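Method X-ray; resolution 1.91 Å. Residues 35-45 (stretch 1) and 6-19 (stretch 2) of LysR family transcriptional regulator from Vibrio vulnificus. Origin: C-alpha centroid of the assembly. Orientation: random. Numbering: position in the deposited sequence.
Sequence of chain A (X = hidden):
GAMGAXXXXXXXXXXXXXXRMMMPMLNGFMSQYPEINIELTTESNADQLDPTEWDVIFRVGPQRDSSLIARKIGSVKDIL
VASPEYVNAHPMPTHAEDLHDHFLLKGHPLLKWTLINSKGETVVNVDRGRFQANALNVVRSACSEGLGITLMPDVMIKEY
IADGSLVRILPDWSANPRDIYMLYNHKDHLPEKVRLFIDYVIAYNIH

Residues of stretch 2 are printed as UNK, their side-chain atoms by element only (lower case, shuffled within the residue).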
# COMPACT_ATOMS: atom_id res chain seq x y z
N GLU A 35 -9.96 21.52 12.14
CA GLU A 35 -9.97 21.28 13.57
C GLU A 35 -10.19 19.82 13.93
O GLU A 35 -9.92 19.43 15.06
CB GLU A 35 -11.05 22.14 14.24
CG GLU A 35 -12.47 21.83 13.78
CD GLU A 35 -12.84 22.48 12.45
OE1 GLU A 35 -12.01 23.19 11.85
OE2 GLU A 35 -13.98 22.28 11.99
N ILE A 36 -10.66 19.00 12.98
CA ILE A 36 -10.96 17.59 13.24
C ILE A 36 -9.76 16.73 12.89
O ILE A 36 -9.13 16.93 11.84
CB ILE A 36 -12.21 17.17 12.44
CG1 ILE A 36 -13.42 18.01 12.88
CG2 ILE A 36 -12.47 15.67 12.58
CD1 ILE A 36 -14.72 17.60 12.19
N ASN A 37 -9.43 15.79 13.77
CA ASN A 37 -8.33 14.85 13.54
C ASN A 37 -8.87 13.49 13.14
O ASN A 37 -9.90 13.04 13.66
CB ASN A 37 -7.44 14.69 14.79
CG ASN A 37 -6.86 16.02 15.28
OD1 ASN A 37 -6.26 16.78 14.52
ND2 ASN A 37 -7.04 16.30 16.58
N ILE A 38 -8.15 12.80 12.25
CA ILE A 38 -8.51 11.47 11.76
C ILE A 38 -7.39 10.49 12.09
O ILE A 38 -6.21 10.79 11.89
CB ILE A 38 -8.75 11.47 10.24
CG1 ILE A 38 -9.83 12.47 9.86
CG2 ILE A 38 -9.07 10.04 9.76
CD1 ILE A 38 -11.21 11.91 10.02
N GLU A 39 -7.77 9.31 12.59
CA GLU A 39 -6.89 8.15 12.67
C GLU A 39 -7.48 7.09 11.76
O GLU A 39 -8.66 6.72 11.93
CB GLU A 39 -6.76 7.61 14.11
CG GLU A 39 -5.73 8.36 14.97
CD GLU A 39 -5.48 7.68 16.32
OE1 GLU A 39 -5.99 6.55 16.52
OE2 GLU A 39 -4.79 8.29 17.19
N LEU A 40 -6.68 6.59 10.81
CA LEU A 40 -7.14 5.69 9.76
C LEU A 40 -6.37 4.37 9.79
O LEU A 40 -5.13 4.37 9.83
CB LEU A 40 -6.98 6.36 8.40
CG LEU A 40 -7.18 5.48 7.16
CD1 LEU A 40 -8.54 4.83 7.22
CD2 LEU A 40 -7.10 6.34 5.93
N THR A 41 -7.09 3.25 9.72
CA THR A 41 -6.45 1.94 9.66
C THR A 41 -6.97 1.17 8.44
O THR A 41 -8.16 0.82 8.39
CB THR A 41 -6.68 1.17 10.96
OG1 THR A 41 -6.34 2.01 12.08
CG2 THR A 41 -5.81 -0.09 11.00
N THR A 42 -6.10 0.90 7.47
CA THR A 42 -6.46 0.02 6.37
C THR A 42 -6.62 -1.41 6.91
O THR A 42 -5.80 -1.87 7.70
CB THR A 42 -5.40 0.04 5.27
OG1 THR A 42 -4.22 -0.63 5.72
CG2 THR A 42 -5.01 1.46 4.90
N GLU A 43 -7.67 -2.10 6.47
CA GLU A 43 -8.12 -3.34 7.11
C GLU A 43 -8.43 -4.41 6.07
O GLU A 43 -9.10 -4.13 5.07
CB GLU A 43 -9.37 -3.07 7.96
CG GLU A 43 -9.93 -4.28 8.65
CD GLU A 43 -8.84 -5.07 9.33
OE1 GLU A 43 -8.72 -6.28 9.04
OE2 GLU A 43 -8.11 -4.46 10.16
N SER A 44 -8.01 -5.66 6.33
CA SER A 44 -8.21 -6.79 5.42
C SER A 44 -9.50 -7.57 5.68
O SER A 44 -10.25 -7.86 4.74
CB SER A 44 -7.03 -7.76 5.50
OG SER A 44 -5.88 -7.19 4.89
N ASN A 45 -9.78 -7.95 6.93
CA ASN A 45 -10.98 -8.71 7.28
C ASN A 45 -11.82 -7.88 8.24
O ASN A 45 -11.54 -7.81 9.44
CB ASN A 45 -10.64 -10.09 7.86
CG ASN A 45 -9.58 -10.02 8.95
OD1 ASN A 45 -8.64 -9.22 8.88
ND2 ASN A 45 -9.74 -10.84 9.98
N UNK A 6 -13.77 12.35 21.90
CA UNK A 6 -12.30 12.31 21.92
C UNK A 6 -11.75 13.29 20.90
O UNK A 6 -12.51 14.05 20.30
o UNK A 6 -11.97 10.57 20.25
c UNK A 6 -11.78 10.90 21.61
N UNK A 7 -10.44 13.29 20.72
CA UNK A 7 -9.81 14.27 19.86
C UNK A 7 -9.63 13.82 18.44
O UNK A 7 -8.85 14.43 17.69
N UNK A 8 -10.36 12.78 18.03
CA UNK A 8 -10.13 12.15 16.74
C UNK A 8 -11.37 11.37 16.35
O UNK A 8 -12.15 10.93 17.21
n UNK A 8 -8.63 8.59 20.02
c UNK A 8 -8.51 7.88 18.73
c UNK A 8 -9.29 9.94 17.55
c UNK A 8 -8.22 8.89 17.61
c UNK A 8 -8.94 11.19 16.78
N UNK A 9 -11.50 11.15 15.05
CA UNK A 9 -12.40 10.16 14.47
C UNK A 9 -11.57 8.95 14.05
O UNK A 9 -10.53 9.10 13.39
c UNK A 9 -14.11 9.69 12.67
c UNK A 9 -13.95 11.99 13.67
c UNK A 9 -14.49 12.76 12.48
c UNK A 9 -13.17 10.73 13.27
N UNK A 10 -12.02 7.77 14.43
CA UNK A 10 -11.31 6.52 14.23
C UNK A 10 -12.04 5.75 13.13
O UNK A 10 -13.17 5.31 13.34
c UNK A 10 -9.42 2.69 17.16
n UNK A 10 -7.96 2.95 16.99
c UNK A 10 -10.15 4.68 15.71
c UNK A 10 -10.27 3.98 17.07
c UNK A 10 -11.27 5.74 15.56
N UNK A 11 -11.42 5.59 11.96
CA UNK A 11 -12.12 4.93 10.86
C UNK A 11 -11.30 3.76 10.35
O UNK A 11 -10.07 3.74 10.42
c UNK A 11 -13.49 6.92 10.14
c UNK A 11 -12.49 5.89 9.70
c UNK A 11 -11.68 7.86 8.24
c UNK A 11 -11.27 6.59 9.11
N UNK A 12 -12.01 2.74 9.86
CA UNK A 12 -11.41 1.59 9.19
C UNK A 12 -11.84 1.57 7.74
O UNK A 12 -13.01 1.85 7.44
c UNK A 12 -11.82 0.29 9.87
o UNK A 12 -11.18 -0.82 9.28
N UNK A 13 -10.91 1.24 6.83
CA UNK A 13 -11.11 1.24 5.39
C UNK A 13 -10.45 0.01 4.77
O UNK A 13 -9.49 -0.53 5.34
o UNK A 13 -9.11 2.52 4.99
c UNK A 13 -11.17 3.76 5.30
c UNK A 13 -10.52 2.49 4.73
N UNK A 14 -10.94 -0.46 3.61
CA UNK A 14 -10.42 -1.71 3.02
C UNK A 14 -9.01 -1.57 2.46
O UNK A 14 -8.64 -0.53 1.90
c UNK A 14 -11.42 -2.01 1.89
c UNK A 14 -12.05 -0.70 1.57
c UNK A 14 -12.14 0.02 2.90
N UNK A 15 -8.25 -2.66 2.56
CA UNK A 15 -6.79 -2.59 2.41
C UNK A 15 -6.37 -2.00 1.05
O UNK A 15 -5.72 -0.94 0.99
o UNK A 15 -0.55 -3.64 2.18
c UNK A 15 -2.59 -4.80 1.72
c UNK A 15 -2.60 -2.76 2.97
c UNK A 15 -4.68 -3.91 2.53
c UNK A 15 -6.18 -3.97 2.62
c UNK A 15 -3.98 -2.85 3.08
c UNK A 15 -3.96 -4.88 1.83
c UNK A 15 -1.92 -3.74 2.29
N UNK A 16 -6.74 -2.65 -0.04
CA UNK A 16 -6.16 -2.28 -1.34
C UNK A 16 -6.79 -1.05 -1.99
O UNK A 16 -6.20 -0.52 -2.94
o UNK A 16 -4.20 -4.44 -1.97
c UNK A 16 -5.42 -4.57 -1.96
c UNK A 16 -6.30 -3.43 -2.31
n UNK A 16 -6.02 -5.72 -1.67
N UNK A 17 -7.94 -0.59 -1.51
CA UNK A 17 -8.74 0.40 -2.22
C UNK A 17 -8.71 1.76 -1.58
O UNK A 17 -9.28 2.71 -2.14
c UNK A 17 -10.21 -0.06 -2.29
c UNK A 17 -10.50 -1.45 -2.88
c UNK A 17 -10.10 -1.49 -4.33
c UNK A 17 -11.99 -1.74 -2.74
N UNK A 18 -8.08 1.90 -0.41
CA UNK A 18 -8.20 3.13 0.37
C UNK A 18 -7.66 4.32 -0.40
O UNK A 18 -8.31 5.37 -0.46
c UNK A 18 -7.23 4.34 2.34
c UNK A 18 -7.46 2.98 1.69
o UNK A 18 -8.22 2.14 2.55
N UNK A 19 -6.48 4.18 -0.99
CA UNK A 19 -5.86 5.30 -1.67
C UNK A 19 -6.76 5.84 -2.78
O UNK A 19 -7.03 7.04 -2.84
c UNK A 19 -3.10 6.95 -2.25
n UNK A 19 -3.45 8.60 -4.06
c UNK A 19 -2.43 7.93 -3.19
c UNK A 19 -3.85 5.93 -3.06
c UNK A 19 -4.48 4.88 -2.20

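Position 6 has one carbon followed by one oxygen and lies out of reach of stretch 1. A lone CB carrying a hydroxyl is Ser6. Position 7 has no side-chain atoms, so it is Gly7. Its backbone O accepts a hydrogen bond from Asn37 ND2 at 2.8 Å.

Position 8 carries four carbons in a row ending in nitrogen, and the chain runs beside Glu39. This is Lys8, with Lys8 CD 3.3 Å from Glu39 CD. Its CA also makes a CA-H...O contact with Asn37 O at 3.2 Å.

Position 9 has four carbons, forked at the first, with one arm two carbons long. One of its carbons packs against Ile36. This is Ile9, with Ile9 CD1 3.5 Å from Ile36 CG2. Its backbone bonds on both sides of Ile38: Ile9 N donates to Asn37 O at 2.8 Å, and Ile9 O accepts from Glu39 N at 2.9 Å.

Position 10 is again four carbons in a row ending in nitrogen, on the same sheet face as Glu39, so it is Lys10. The opposite charges are near each other, but Lys10 NZ and Glu39 OE1 are 4.1 Å apart, beyond a salt bridge.

Position 11 repeats the four-carbon fork at the first carbon, packs against Ile38 and Leu40, and is Ile11. Ile11 CD1 lies 3.7 Å from Ile38 CG2, and Ile11 CG1 lies 3.8 Å from Leu40 CD1. Its N donates to Glu39 O at 3.0 Å, and its O accepts from Thr41 N at 3.1 Å.

Position 12 has one carbon and one oxygen, the oxygen close to Glu43: Ser12. Its OG is 3.2 Å from Glu43 CB. Position 13 has one carbon carrying an oxygen and a carbon, with the oxygen near Leu40, which is Thr13. Thr13 OG1 lies 3.3 Å from Leu40 CD1. Thr13 N donates to Thr41 O at 3.2 Å, and Thr13 O accepts from Glu43 N at 2.7 Å.

At position 14 three carbons close a ring onto the backbone N. This is Pro14, whose CB points away from stretch 1 and whose nitrogen has no hydrogen to donate. Position 15 has one carbon and a six-carbon ring bearing an oxygen, with Thr42 at the ring edge: Tyr15. Thr42 OG1 is 3.5 Å from Tyr15 CD1.

Position 16 has two carbons, the second carrying oxygen and nitrogen. It is Asn16, which does not contact stretch 1. Position 17 has four carbons forked at the second, so it is Leu17, also out of reach. Position 18, one carbon with an oxygen and a carbon, approaches Leu40 and is Thr18. Thr18 CG2 is 4.1 Å from Leu40 CD2, and Thr13 OG1 donates to Thr18 OG1 at 2.6 Å. Position 19, four carbons ending in nitrogen, is Lys19, out of reach of stretch 1.

The contact is a pair of parallel strands, 38-43 and 9-14. Alternate residues supply the backbone hydrogen bonds. Ile9 and Ile11 pack with Ile38 and Leu40 on one face, while Glu39, Thr41, Lys10 and Ser12 line the other.

Stretch 2, residues 6-19: SGKIKISTPYNLTK
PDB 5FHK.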